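Local coordinates for neurotoxin (Clostridium botulinum, PDB 1ZB7), which acts as a zinc endopeptidase, the light chain of a botulinum neurotoxin, that cleaves synaptobrevins in the host cytosol after translocation, at residues Pro117-Ala122 and Gln321-Lys326; Asn121-Pro126 and Asn178-Ile183; Asp127-Asn132 and Asn301-Val306; Asn295-Ala300 and Val339-Phe344. One frame throughout, in Å; residues are numbered along the deposited sequence.

Overall arrangement
Loop 117-126 begins interactions 1 and 2, whose centres lie about 13 Å apart. Interaction 3, its centre about 9 Å from that of interaction 1, meets it through Leu119 O and Ala130 N, 2.9 Å apart and probably hydrogen-bonded. A probable bond of 2.8 Å from Arg302 NH2 to Thr124 O ties helix 282-303 to the loop of interaction 2. Interactions 3 and 4 both use that helix, and Tyr118 CD1 reaches Ile299 CG2 of interaction 4 at 3.9 Å. Interactions 2 and 4 do not touch, their centres being about 19 Å apart. One link to helix 224-239, which carries the HExxH zinc-protease motif, runs through interaction 1: Lys326 hydrogen-bonds to Leu239 O at its end.

Interaction 1 of 4, residues Pro117-Ala122 and Gln321-Lys326; sequences PYLGNA and QIYKNK
Tyr323 reaches out from helix 316-327 into the bend Pro117-Leu119, and its hydroxyl makes both hydrogen bonds between the two segments. The stronger runs from Tyr323 OH to Pro117 O at 2.6 Å; the acceptor sits at the ring edge, near the ring plane, while the donor lies tilted out of the carbonyl plane. The second is weak: Leu119 N comes to Tyr323 OH at 3.2 Å with an N-H...O angle of only 124°. One buried oxygen thus gives to one peptide group and accepts weakly from the next. With CG anti to the carbonyl carbon (chi1 -63°), the tyrosine carries its hydroxyl to the backbone of this bend.

Tyr118 and Leu119 pack against the same tyrosine. Tyr118 CD1 lies over one face of Tyr323, 4.1 Å from CE2 of that ring and displaced toward the rim. The two ring planes make an angle of 34° and their centroids are 5.2 Å apart, an oblique pair. Leu119 crosses the tyrosine nearly at right angles, its CG 3.4 Å from Tyr323 OH.

A charged group completes the contact. Lys326, extended beyond CG, passes its NZ within 3.8 Å of Pro117 CA, but its hydrogen bonds go to the carbonyl oxygens of Ile116 and Leu239, so the ammonium joins this loop to the end of helix 224-239. Leu119 is the centre of an inverse gamma turn, and the contact as a whole is a buried loop-to-helix junction in the zinc protease domain, with a tyrosine hydroxyl bonded to the backbone leading into that turn.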
loop_
_atom_site.group_PDB
_atom_site.type_symbol
_atom_site.label_atom_id
_atom_site.label_comp_id
_atom_site.label_asym_id
_atom_site.label_seq_id
_atom_site.Cartn_x
_atom_site.Cartn_y
_atom_site.Cartn_z
ATOM N N PRO A 117 21.842 -3.570 24.776
ATOM C CA PRO A 117 21.112 -4.838 24.861
ATOM C C PRO A 117 21.221 -5.471 26.262
ATOM O O PRO A 117 22.217 -5.273 26.989
ATOM C CB PRO A 117 21.762 -5.735 23.784
ATOM C CG PRO A 117 22.804 -4.858 23.129
ATOM C CD PRO A 117 22.809 -3.522 23.670
ATOM N N TYR A 118 20.139 -6.133 26.671
ATOM C CA TYR A 118 20.132 -6.943 27.837
ATOM C C TYR A 118 21.181 -8.045 27.712
ATOM O O TYR A 118 21.380 -8.648 26.649
ATOM C CB TYR A 118 18.718 -7.478 28.068
ATOM C CG TYR A 118 18.520 -8.174 29.418
ATOM C CD1 TYR A 118 18.127 -7.433 30.534
ATOM C CD2 TYR A 118 18.751 -9.541 29.571
ATOM C CE1 TYR A 118 17.941 -8.065 31.816
ATOM C CE2 TYR A 118 18.572 -10.179 30.867
ATOM C CZ TYR A 118 18.179 -9.407 31.967
ATOM O OH TYR A 118 18.039 -9.925 33.226
ATOM N N LEU A 119 21.897 -8.295 28.812
ATOM C CA LEU A 119 22.828 -9.454 28.944
ATOM C C LEU A 119 22.125 -10.820 29.031
ATOM O O LEU A 119 22.109 -11.470 30.050
ATOM C CB LEU A 119 23.773 -9.228 30.110
ATOM C CG LEU A 119 24.464 -7.885 30.187
ATOM C CD1 LEU A 119 25.420 -7.854 31.283
ATOM C CD2 LEU A 119 25.219 -7.490 28.848
ATOM N N GLY A 120 21.527 -11.246 27.935
ATOM C CA GLY A 120 20.856 -12.523 27.874
ATOM C C GLY A 120 19.824 -12.562 26.771
ATOM O O GLY A 120 19.688 -11.649 26.013
ATOM N N ASN A 121 19.046 -13.635 26.728
ATOM C CA ASN A 121 17.976 -13.854 25.741
ATOM C C ASN A 121 17.129 -14.965 26.305
ATOM O O ASN A 121 17.412 -15.418 27.358
ATOM C CB ASN A 121 18.489 -14.215 24.341
ATOM C CG ASN A 121 19.509 -15.338 24.334
ATOM O OD1 ASN A 121 19.257 -16.416 24.818
ATOM N ND2 ASN A 121 20.637 -15.101 23.689
ATOM N N ALA A 122 16.074 -15.349 25.592
ATOM C CA ALA A 122 15.119 -16.374 26.030
ATOM C C ALA A 122 15.765 -17.627 26.524
ATOM O O ALA A 122 15.201 -18.287 27.337
ATOM C CB ALA A 122 14.142 -16.749 24.844
ATOM N N GLN A 321 21.353 -1.016 37.133
ATOM C CA GLN A 321 21.157 0.436 37.008
ATOM C C GLN A 321 21.051 1.014 35.538
ATOM O O GLN A 321 20.255 1.883 35.214
ATOM C CB GLN A 321 22.240 1.137 37.783
ATOM C CG GLN A 321 22.097 2.653 37.750
ATOM C CD GLN A 321 20.937 3.237 38.592
ATOM O OE1 GLN A 321 20.882 3.056 39.834
ATOM N NE2 GLN A 321 20.048 4.004 37.925
ATOM N N ILE A 322 21.916 0.537 34.702
ATOM C CA ILE A 322 21.859 0.765 33.305
ATOM C C ILE A 322 20.462 0.397 32.701
ATOM O O ILE A 322 19.838 1.203 31.982
ATOM C CB ILE A 322 22.998 -0.028 32.628
ATOM C CG1 ILE A 322 24.342 0.627 32.945
ATOM C CG2 ILE A 322 22.831 -0.068 31.142
ATOM C CD1 ILE A 322 25.547 -0.149 32.311
ATOM N N TYR A 323 19.980 -0.805 32.996
ATOM C CA TYR A 323 18.685 -1.247 32.482
ATOM C C TYR A 323 17.528 -0.480 33.092
ATOM O O TYR A 323 16.571 -0.167 32.397
ATOM C CB TYR A 323 18.518 -2.783 32.610
ATOM C CG TYR A 323 19.544 -3.507 31.773
ATOM C CD1 TYR A 323 19.775 -3.134 30.420
ATOM C CD2 TYR A 323 20.370 -4.497 32.334
ATOM C CE1 TYR A 323 20.704 -3.696 29.748
ATOM C CE2 TYR A 323 21.304 -5.124 31.564
ATOM C CZ TYR A 323 21.478 -4.708 30.305
ATOM O OH TYR A 323 22.471 -5.221 29.553
ATOM N N LYS A 324 17.571 -0.202 34.384
ATOM C CA LYS A 324 16.604 0.709 35.000
ATOM C C LYS A 324 16.510 2.049 34.220
ATOM O O LYS A 324 15.443 2.494 33.892
ATOM C CB LYS A 324 16.975 0.931 36.445
ATOM C CG LYS A 324 16.005 1.863 37.217
ATOM C CD LYS A 324 16.666 2.407 38.459
ATOM C CE LYS A 324 15.722 3.393 39.149
ATOM N NZ LYS A 324 16.064 3.561 40.613
ATOM N N ASN A 325 17.655 2.653 33.919
ATOM C CA ASN A 325 17.757 3.855 33.104
ATOM C C ASN A 325 17.279 3.646 31.685
ATOM O O ASN A 325 16.481 4.450 31.192
ATOM C CB ASN A 325 19.191 4.427 33.041
ATOM C CG ASN A 325 19.842 4.787 34.498
ATOM O OD1 ASN A 325 19.195 4.771 35.559
ATOM N ND2 ASN A 325 21.181 5.115 34.474
ATOM N N LYS A 326 17.723 2.588 31.005
ATOM C CA LYS A 326 17.243 2.305 29.624
ATOM C C LYS A 326 15.723 2.145 29.511
ATOM O O LYS A 326 15.092 2.760 28.615
ATOM C CB LYS A 326 17.959 1.083 29.015
ATOM C CG LYS A 326 17.350 0.440 27.773
ATOM C CD LYS A 326 18.176 -0.687 27.218
ATOM C CE LYS A 326 17.439 -1.458 26.082
ATOM N NZ LYS A 326 18.046 -2.759 25.817
#

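Interaction 2 of 4, residues Asn121-Pro126 and Asn178-Ile183; sequences NASTPP and NGHSPI
His180 lays its imidazole against the type I turn Asn121-Thr124, with the methyl of Ala122 over one face of the ring. The CH-pi geometry is clear: Ala122 CB stands 3.8 Å from the His180 ring centroid and 29° off the normal. His180 takes a chi1 of 59°, which tucks CG between its own backbone N and carbonyl carbon, and the second torsion then turns the flat of the ring to the turn. Ser123 N lies over the same face, toward the rim, and Ser123 CB is 3.7 Å from His180 NE2.

Asn121 adopts the same kind of first torsion, 50°, which curls its amide back over the following residues. Its OD1 accepts from Ser123 N at 3.0 Å, in the carbonyl plane and on a lone pair, forming an Asx turn; an additional approach by Ser123 OG is so short that its length is doubtful. Held this way, Asn121 OD1 comes obliquely to His180 CE1 at 3.4 Å. Pro182 CG stands farther off, 4.4 Å from Asn121 CB. A water spans the contact, accepting from Ala122 N at 3.2 Å and pairing with His180 ND1 at 2.6 Å.

Two loops therefore meet here, one leading from helix 103-114 to strand 128-129, the other from strand 171-173 to strand 191-194. Arg302 of helix 282-303 reaches Thr124 O, and Asn135 receives a hydrogen bond from Asn121 ND2.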
loop_
_atom_site.group_PDB
_atom_site.type_symbol
_atom_site.label_atom_id
_atom_site.label_comp_id
_atom_site.label_asym_id
_atom_site.label_seq_id
_atom_site.Cartn_x
_atom_site.Cartn_y
_atom_site.Cartn_z
ATOM N N ASN A 121 19.046 -13.635 26.728
ATOM C CA ASN A 121 17.976 -13.854 25.741
ATOM C C ASN A 121 17.129 -14.965 26.305
ATOM O O ASN A 121 17.412 -15.418 27.358
ATOM C CB ASN A 121 18.489 -14.215 24.341
ATOM C CG ASN A 121 19.509 -15.338 24.334
ATOM O OD1 ASN A 121 19.257 -16.416 24.818
ATOM N ND2 ASN A 121 20.637 -15.101 23.689
ATOM N N ALA A 122 16.074 -15.349 25.592
ATOM C CA ALA A 122 15.119 -16.374 26.030
ATOM C C ALA A 122 15.765 -17.627 26.524
ATOM O O ALA A 122 15.201 -18.287 27.337
ATOM C CB ALA A 122 14.142 -16.749 24.844
ATOM N N SER A 123 16.949 -17.972 26.054
ATOM C CA SER A 123 17.577 -19.223 26.450
ATOM C C SER A 123 18.573 -19.059 27.552
ATOM O O SER A 123 19.215 -20.033 27.956
ATOM C CB SER A 123 18.340 -19.750 25.245
ATOM O OG SER A 123 19.450 -18.869 25.036
ATOM N N THR A 124 18.786 -17.836 28.046
ATOM C CA THR A 124 19.669 -17.702 29.218
ATOM C C THR A 124 18.867 -17.823 30.487
ATOM O O THR A 124 17.747 -17.356 30.527
ATOM C CB THR A 124 20.538 -16.413 29.152
ATOM O OG1 THR A 124 19.703 -15.266 29.027
ATOM C CG2 THR A 124 21.417 -16.457 27.893
ATOM N N PRO A 125 19.445 -18.456 31.530
ATOM C CA PRO A 125 18.753 -18.524 32.822
ATOM C C PRO A 125 18.340 -17.124 33.341
ATOM O O PRO A 125 19.137 -16.248 33.379
ATOM C CB PRO A 125 19.781 -19.242 33.783
ATOM C CG PRO A 125 20.789 -19.934 32.834
ATOM C CD PRO A 125 20.783 -19.082 31.569
ATOM N N PRO A 126 17.081 -16.966 33.754
ATOM C CA PRO A 126 16.523 -15.704 34.187
ATOM C C PRO A 126 17.241 -15.105 35.390
ATOM O O PRO A 126 17.247 -13.904 35.552
ATOM C CB PRO A 126 15.082 -16.098 34.581
ATOM C CG PRO A 126 14.771 -17.237 33.683
ATOM C CD PRO A 126 16.050 -18.036 33.832
ATOM N N ASN A 178 18.609 -19.419 17.845
ATOM C CA ASN A 178 17.908 -20.685 17.632
ATOM C C ASN A 178 16.568 -20.668 18.399
ATOM O O ASN A 178 16.532 -20.753 19.647
ATOM C CB ASN A 178 18.787 -21.867 18.074
ATOM C CG ASN A 178 18.076 -23.213 17.937
ATOM O OD1 ASN A 178 18.119 -24.049 18.870
ATOM N ND2 ASN A 178 17.396 -23.426 16.784
ATOM N N GLY A 179 15.481 -20.568 17.634
ATOM C CA GLY A 179 14.153 -20.329 18.189
ATOM C C GLY A 179 13.969 -18.818 18.307
ATOM O O GLY A 179 13.937 -18.103 17.306
ATOM N N HIS A 180 13.902 -18.349 19.546
ATOM C CA HIS A 180 13.588 -16.957 19.913
ATOM C C HIS A 180 14.219 -15.733 19.133
ATOM O O HIS A 180 15.204 -15.842 18.354
ATOM C CB HIS A 180 13.921 -16.837 21.383
ATOM C CG HIS A 180 15.366 -17.144 21.686
ATOM N ND1 HIS A 180 16.362 -16.175 21.676
ATOM C CD2 HIS A 180 15.980 -18.320 21.987
ATOM C CE1 HIS A 180 17.521 -16.749 21.964
ATOM N NE2 HIS A 180 17.319 -18.044 22.160
ATOM N N SER A 181 13.628 -14.559 19.360
ATOM C CA SER A 181 14.082 -13.328 18.697
ATOM C C SER A 181 14.177 -12.126 19.648
ATOM O O SER A 181 13.177 -11.464 19.925
ATOM C CB SER A 181 13.177 -12.976 17.554
ATOM O OG SER A 181 13.674 -11.786 16.963
ATOM N N PRO A 182 15.385 -11.866 20.157
ATOM C CA PRO A 182 15.571 -10.832 21.194
ATOM C C PRO A 182 15.135 -9.411 20.877
ATOM O O PRO A 182 14.748 -8.675 21.791
ATOM C CB PRO A 182 17.083 -10.902 21.570
ATOM C CG PRO A 182 17.715 -11.866 20.685
ATOM C CD PRO A 182 16.621 -12.622 19.895
ATOM N N ILE A 183 15.184 -9.050 19.611
ATOM C CA ILE A 183 14.772 -7.740 19.168
ATOM C C ILE A 183 13.258 -7.472 19.214
ATOM O O ILE A 183 12.864 -6.327 19.073
ATOM C CB ILE A 183 15.279 -7.416 17.753
ATOM C CG1 ILE A 183 14.687 -8.306 16.672
ATOM C CG2 ILE A 183 16.834 -7.453 17.733
ATOM C CD1 ILE A 183 15.087 -7.723 15.289
HETATM O O HOH W 1 15.544 -13.982 22.731
#

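Interaction 3 of 4, residues Asp127-Asn132 and Asn301-Val306; sequences DKFAAN and NRLNIV
Asp127 and Val306 bring the two backbones together, their CA atoms being only 4.0 Å apart. Asp127 CA makes a CA-H...O contact of 3.4 Å with Ile305 O, and Val306 CA returns one of the same length to Asp127 O, the latter with an angle of 149° at the hydrogen. The carboxylate of Asp127 leads away from this join; its CB touches Ile305 O.

At Lys128 the side chain also turns away, and the backbone does the work. Its O accepts from a water at 2.8 Å, and the same water accepts from Arg302 NE at 3.2 Å, bridging the strand to Arg302 of helix 282-303.

Phe129 supplies the apolar core. Val306 CG1 sits over the centre of its ring, 3.5 Å from the Phe129 centroid and 11° off the normal, a CH-pi contact made nearly along that normal. The valine methyl gets there because CG1 is anti to the backbone N (chi1 169°). Leu303 CD2 comes instead at the ring edge, 3.8 Å from Phe129 CZ, while Ile316 and Tyr319 of helix 316-327 also pack on the phenylalanine.

Past Val306 the chain runs into strand 308-309. The contact thus starts a short, weakly bonded parallel pairing of 128-129 with 308-309 after helix 282-303, in which Asp127 is backbone-bonded to Ser307 and Phe129 to Ser308 and Gln310.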
loop_
_atom_site.group_PDB
_atom_site.type_symbol
_atom_site.label_atom_id
_atom_site.label_comp_id
_atom_site.label_asym_id
_atom_site.label_seq_id
_atom_site.Cartn_x
_atom_site.Cartn_y
_atom_site.Cartn_z
ATOM N N ASP A 127 17.847 -15.952 36.203
ATOM C CA ASP A 127 18.595 -15.522 37.336
ATOM C C ASP A 127 20.078 -15.138 37.060
ATOM O O ASP A 127 20.801 -14.773 38.011
ATOM C CB ASP A 127 18.427 -16.498 38.466
ATOM C CG ASP A 127 19.269 -17.790 38.326
ATOM O OD1 ASP A 127 19.634 -18.202 37.217
ATOM O OD2 ASP A 127 19.468 -18.470 39.395
ATOM N N LYS A 128 20.464 -15.179 35.786
ATOM C CA LYS A 128 21.796 -14.707 35.364
ATOM C C LYS A 128 21.858 -13.638 34.226
ATOM O O LYS A 128 20.897 -13.423 33.524
ATOM C CB LYS A 128 22.713 -15.869 34.976
ATOM C CG LYS A 128 23.339 -16.512 36.121
ATOM C CD LYS A 128 24.099 -17.762 35.754
ATOM C CE LYS A 128 24.537 -18.557 36.972
ATOM N NZ LYS A 128 26.027 -18.320 37.219
ATOM N N PHE A 129 22.940 -12.859 34.271
ATOM C CA PHE A 129 23.414 -12.135 33.232
ATOM C C PHE A 129 24.422 -13.044 32.443
ATOM O O PHE A 129 25.242 -13.772 33.057
ATOM C CB PHE A 129 24.088 -10.842 33.642
ATOM C CG PHE A 129 23.137 -9.711 34.145
ATOM C CD1 PHE A 129 21.901 -9.474 33.551
ATOM C CD2 PHE A 129 23.560 -8.835 35.132
ATOM C CE1 PHE A 129 21.106 -8.375 33.948
ATOM C CE2 PHE A 129 22.778 -7.750 35.505
ATOM C CZ PHE A 129 21.562 -7.544 35.010
ATOM N N ALA A 130 24.329 -12.969 31.127
ATOM C CA ALA A 130 25.172 -13.709 30.201
ATOM C C ALA A 130 25.593 -12.702 29.086
ATOM O O ALA A 130 24.799 -12.350 28.272
ATOM C CB ALA A 130 24.374 -14.927 29.602
ATOM N N ALA A 131 26.813 -12.200 29.133
ATOM C CA ALA A 131 27.372 -11.310 28.119
ATOM C C ALA A 131 27.886 -12.065 26.915
ATOM O O ALA A 131 28.016 -11.517 25.843
ATOM C CB ALA A 131 28.483 -10.496 28.725
ATOM N N ASN A 132 28.166 -13.334 27.087
ATOM C CA ASN A 132 28.852 -14.093 26.097
ATOM C C ASN A 132 27.881 -14.730 25.133
ATOM O O ASN A 132 27.973 -15.943 24.894
ATOM C CB ASN A 132 29.632 -15.206 26.769
ATOM C CG ASN A 132 28.694 -16.138 27.576
ATOM O OD1 ASN A 132 28.436 -15.957 28.844
ATOM N ND2 ASN A 132 28.135 -17.136 26.844
ATOM N N ASN A 301 10.876 -8.261 35.584
ATOM C CA ASN A 301 10.862 -9.545 36.289
ATOM C C ASN A 301 12.263 -10.258 36.345
ATOM O O ASN A 301 12.680 -10.714 37.398
ATOM C CB ASN A 301 9.867 -10.559 35.670
ATOM C CG ASN A 301 8.341 -10.130 35.722
ATOM O OD1 ASN A 301 7.926 -9.369 36.569
ATOM N ND2 ASN A 301 7.525 -10.667 34.769
ATOM N N ARG A 302 12.981 -10.329 35.219
ATOM C CA ARG A 302 14.353 -10.852 35.166
ATOM C C ARG A 302 15.317 -10.115 36.113
ATOM O O ARG A 302 16.059 -10.783 36.872
ATOM C CB ARG A 302 14.940 -10.930 33.694
ATOM C CG ARG A 302 14.430 -12.188 33.072
ATOM C CD ARG A 302 14.519 -12.401 31.546
ATOM N NE ARG A 302 15.759 -13.093 31.286
ATOM C CZ ARG A 302 15.973 -14.286 30.752
ATOM N NH1 ARG A 302 15.031 -15.106 30.291
ATOM N NH2 ARG A 302 17.244 -14.607 30.617
ATOM N N LEU A 303 15.235 -8.776 36.133
ATOM C CA LEU A 303 16.116 -7.966 36.894
ATOM C C LEU A 303 15.930 -8.273 38.370
ATOM O O LEU A 303 16.871 -8.207 39.112
ATOM C CB LEU A 303 15.888 -6.465 36.651
ATOM C CG LEU A 303 16.478 -5.856 35.395
ATOM C CD1 LEU A 303 16.313 -4.353 35.468
ATOM C CD2 LEU A 303 17.946 -6.235 35.164
ATOM N N ASN A 304 14.700 -8.609 38.765
ATOM C CA ASN A 304 14.418 -8.876 40.138
ATOM C C ASN A 304 14.975 -10.180 40.608
ATOM O O ASN A 304 14.883 -10.423 41.719
ATOM C CB ASN A 304 12.906 -8.800 40.416
ATOM C CG ASN A 304 12.401 -7.393 40.326
ATOM O OD1 ASN A 304 13.203 -6.480 40.399
ATOM N ND2 ASN A 304 11.114 -7.203 40.072
ATOM N N ILE A 305 15.462 -11.044 39.742
ATOM C CA ILE A 305 15.988 -12.310 40.143
ATOM C C ILE A 305 17.382 -12.552 39.707
ATOM O O ILE A 305 17.898 -13.575 40.063
ATOM C CB ILE A 305 15.108 -13.581 39.709
ATOM C CG1 ILE A 305 15.008 -13.733 38.241
ATOM C CG2 ILE A 305 13.734 -13.592 40.454
ATOM C CD1 ILE A 305 13.962 -14.844 37.862
ATOM N N VAL A 306 18.004 -11.623 38.996
ATOM C CA VAL A 306 19.407 -11.764 38.605
ATOM C C VAL A 306 20.241 -11.592 39.755
ATOM O O VAL A 306 20.009 -10.709 40.559
ATOM C CB VAL A 306 19.887 -10.711 37.399
ATOM C CG1 VAL A 306 21.446 -10.700 37.202
ATOM C CG2 VAL A 306 19.272 -11.147 36.238
HETATM O O HOH W 2 18.274 -12.512 33.246
#

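Interaction 4 of 4, residues Asn295-Ala300 and Val339-Phe344; sequences NFQDIA and VDKDKF
Phe344 and Phe296 meet because their first torsions turn the rings to one another: CG of Phe344 is anti to its backbone N (chi1 171°), whereas that of Phe296 lies anti to the carbonyl carbon (chi1 -82°). The result is a T-shaped pair with planes at 88° and centroids 5.2 Å apart. Phe344 is the edge partner. Its CE1 stands over the centre of the Phe296 face, and its CD1 closes to 3.6 Å from Phe296 CD2. Each ring has a further edge-to-face neighbour, Tyr327 for Phe296 and Tyr289 for Phe344, so the pair forms part of a larger aromatic cluster.

Val339, just before helix 341-354, fills the next place along helix 282-303. Its CG2 lies 3.6 Å from Gln297 CG, the two side chains crossing at about a right angle. The same methyl is 4.1 Å from Phe296 CB and 4.4 Å from Ala300 CB, spanning a full helical turn of its partner.

Lys341 bends back toward the contact, and its NZ donates a weak bond of 3.3 Å to Val339 O. Asp340 secures the start of the second helix as its N-cap: OD2 accepts from Lys343 N at 3.0 Å, using the lone pair turned away from the other carboxylate oxygen.

Cohesion between the segments rests mainly on the aromatic pair and a valine methyl, that is, on dispersion and burial together with the electrostatic C-H-to-pi component of the T-shaped contact, while the carboxylate of Asp340 caps the helix that carries Phe344.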
loop_
_atom_site.group_PDB
_atom_site.type_symbol
_atom_site.label_atom_id
_atom_site.label_comp_id
_atom_site.label_asym_id
_atom_site.label_seq_id
_atom_site.Cartn_x
_atom_site.Cartn_y
_atom_site.Cartn_z
ATOM N N ASN A 295 6.910 -7.143 27.168
ATOM C CA ASN A 295 8.357 -7.259 26.999
ATOM C C ASN A 295 9.127 -6.481 28.135
ATOM O O ASN A 295 10.072 -6.981 28.708
ATOM C CB ASN A 295 8.814 -6.740 25.596
ATOM C CG ASN A 295 8.506 -7.663 24.481
ATOM O OD1 ASN A 295 8.072 -8.741 24.696
ATOM N ND2 ASN A 295 8.738 -7.219 23.232
ATOM N N PHE A 296 8.745 -5.241 28.401
ATOM C CA PHE A 296 9.403 -4.476 29.471
ATOM C C PHE A 296 9.201 -5.155 30.826
ATOM O O PHE A 296 10.169 -5.258 31.612
ATOM C CB PHE A 296 8.903 -3.029 29.495
ATOM C CG PHE A 296 9.566 -2.091 28.490
ATOM C CD1 PHE A 296 9.939 -2.506 27.211
ATOM C CD2 PHE A 296 9.736 -0.782 28.809
ATOM C CE1 PHE A 296 10.496 -1.616 26.274
ATOM C CE2 PHE A 296 10.314 0.123 27.854
ATOM C CZ PHE A 296 10.666 -0.324 26.605
ATOM N N GLN A 297 7.946 -5.585 31.130
ATOM C CA GLN A 297 7.675 -6.302 32.361
ATOM C C GLN A 297 8.538 -7.583 32.480
ATOM O O GLN A 297 9.086 -7.867 33.524
ATOM C CB GLN A 297 6.183 -6.619 32.550
ATOM C CG GLN A 297 5.315 -5.312 32.566
ATOM C CD GLN A 297 3.778 -5.554 32.429
ATOM O OE1 GLN A 297 3.328 -6.521 31.760
ATOM N NE2 GLN A 297 2.982 -4.677 33.070
ATOM N N ASP A 298 8.693 -8.326 31.393
ATOM C CA ASP A 298 9.572 -9.482 31.405
ATOM C C ASP A 298 11.002 -9.140 31.809
ATOM O O ASP A 298 11.657 -9.917 32.550
ATOM C CB ASP A 298 9.543 -10.238 30.074
ATOM C CG ASP A 298 8.137 -10.866 29.748
ATOM O OD1 ASP A 298 7.260 -11.106 30.592
ATOM O OD2 ASP A 298 7.909 -11.112 28.567
ATOM N N ILE A 299 11.493 -8.005 31.325
ATOM C CA ILE A 299 12.844 -7.538 31.653
ATOM C C ILE A 299 12.913 -7.133 33.121
ATOM O O ILE A 299 13.843 -7.534 33.820
ATOM C CB ILE A 299 13.351 -6.422 30.721
ATOM C CG1 ILE A 299 13.462 -6.986 29.285
ATOM C CG2 ILE A 299 14.666 -5.798 31.239
ATOM C CD1 ILE A 299 14.263 -8.285 29.143
ATOM N N ALA A 300 11.913 -6.376 33.568
ATOM C CA ALA A 300 11.833 -6.028 34.995
ATOM C C ALA A 300 11.764 -7.303 35.875
ATOM O O ALA A 300 12.534 -7.385 36.828
ATOM C CB ALA A 300 10.654 -5.019 35.311
ATOM N N VAL A 339 7.292 -1.749 36.125
ATOM C CA VAL A 339 6.945 -0.873 35.011
ATOM C C VAL A 339 5.810 0.033 35.420
ATOM O O VAL A 339 4.687 -0.432 35.737
ATOM C CB VAL A 339 6.477 -1.650 33.778
ATOM C CG1 VAL A 339 6.125 -0.674 32.613
ATOM C CG2 VAL A 339 7.538 -2.613 33.318
ATOM N N ASP A 340 6.113 1.322 35.405
ATOM C CA ASP A 340 5.132 2.378 35.620
ATOM C C ASP A 340 4.453 2.693 34.296
ATOM O O ASP A 340 5.122 2.919 33.273
ATOM C CB ASP A 340 5.826 3.630 36.174
ATOM C CG ASP A 340 4.859 4.756 36.475
ATOM O OD1 ASP A 340 4.301 4.743 37.587
ATOM O OD2 ASP A 340 4.632 5.640 35.632
ATOM N N LYS A 341 3.119 2.698 34.319
ATOM C CA LYS A 341 2.302 2.884 33.134
ATOM C C LYS A 341 2.508 4.245 32.480
ATOM O O LYS A 341 2.604 4.317 31.307
ATOM C CB LYS A 341 0.806 2.659 33.413
ATOM C CG LYS A 341 0.392 1.189 33.781
ATOM C CD LYS A 341 0.949 0.029 32.854
ATOM C CE LYS A 341 0.846 -1.403 33.551
ATOM N NZ LYS A 341 2.169 -1.881 34.244
ATOM N N ASP A 342 2.612 5.316 33.226
ATOM C CA ASP A 342 2.888 6.623 32.616
ATOM C C ASP A 342 4.291 6.724 32.023
ATOM O O ASP A 342 4.490 7.291 30.943
ATOM C CB ASP A 342 2.684 7.747 33.639
ATOM C CG ASP A 342 1.199 7.916 34.012
ATOM O OD1 ASP A 342 0.398 7.909 33.064
ATOM O OD2 ASP A 342 0.837 8.050 35.233
ATOM N N LYS A 343 5.254 6.129 32.703
ATOM C CA LYS A 343 6.601 6.173 32.206
ATOM C C LYS A 343 6.757 5.333 30.941
ATOM O O LYS A 343 7.515 5.703 30.067
ATOM C CB LYS A 343 7.591 5.747 33.290
ATOM C CG LYS A 343 7.794 6.794 34.354
ATOM C CD LYS A 343 8.585 6.214 35.499
ATOM C CE LYS A 343 9.094 7.286 36.394
ATOM N NZ LYS A 343 10.493 7.633 35.916
ATOM N N PHE A 344 6.069 4.193 30.878
ATOM C CA PHE A 344 6.133 3.327 29.719
ATOM C C PHE A 344 5.495 4.050 28.539
ATOM O O PHE A 344 6.027 4.064 27.423
ATOM C CB PHE A 344 5.445 1.972 29.982
ATOM C CG PHE A 344 5.307 1.149 28.757
ATOM C CD1 PHE A 344 6.399 0.407 28.272
ATOM C CD2 PHE A 344 4.146 1.201 28.005
ATOM C CE1 PHE A 344 6.317 -0.297 27.060
ATOM C CE2 PHE A 344 4.047 0.490 26.802
ATOM C CZ PHE A 344 5.151 -0.261 26.336
#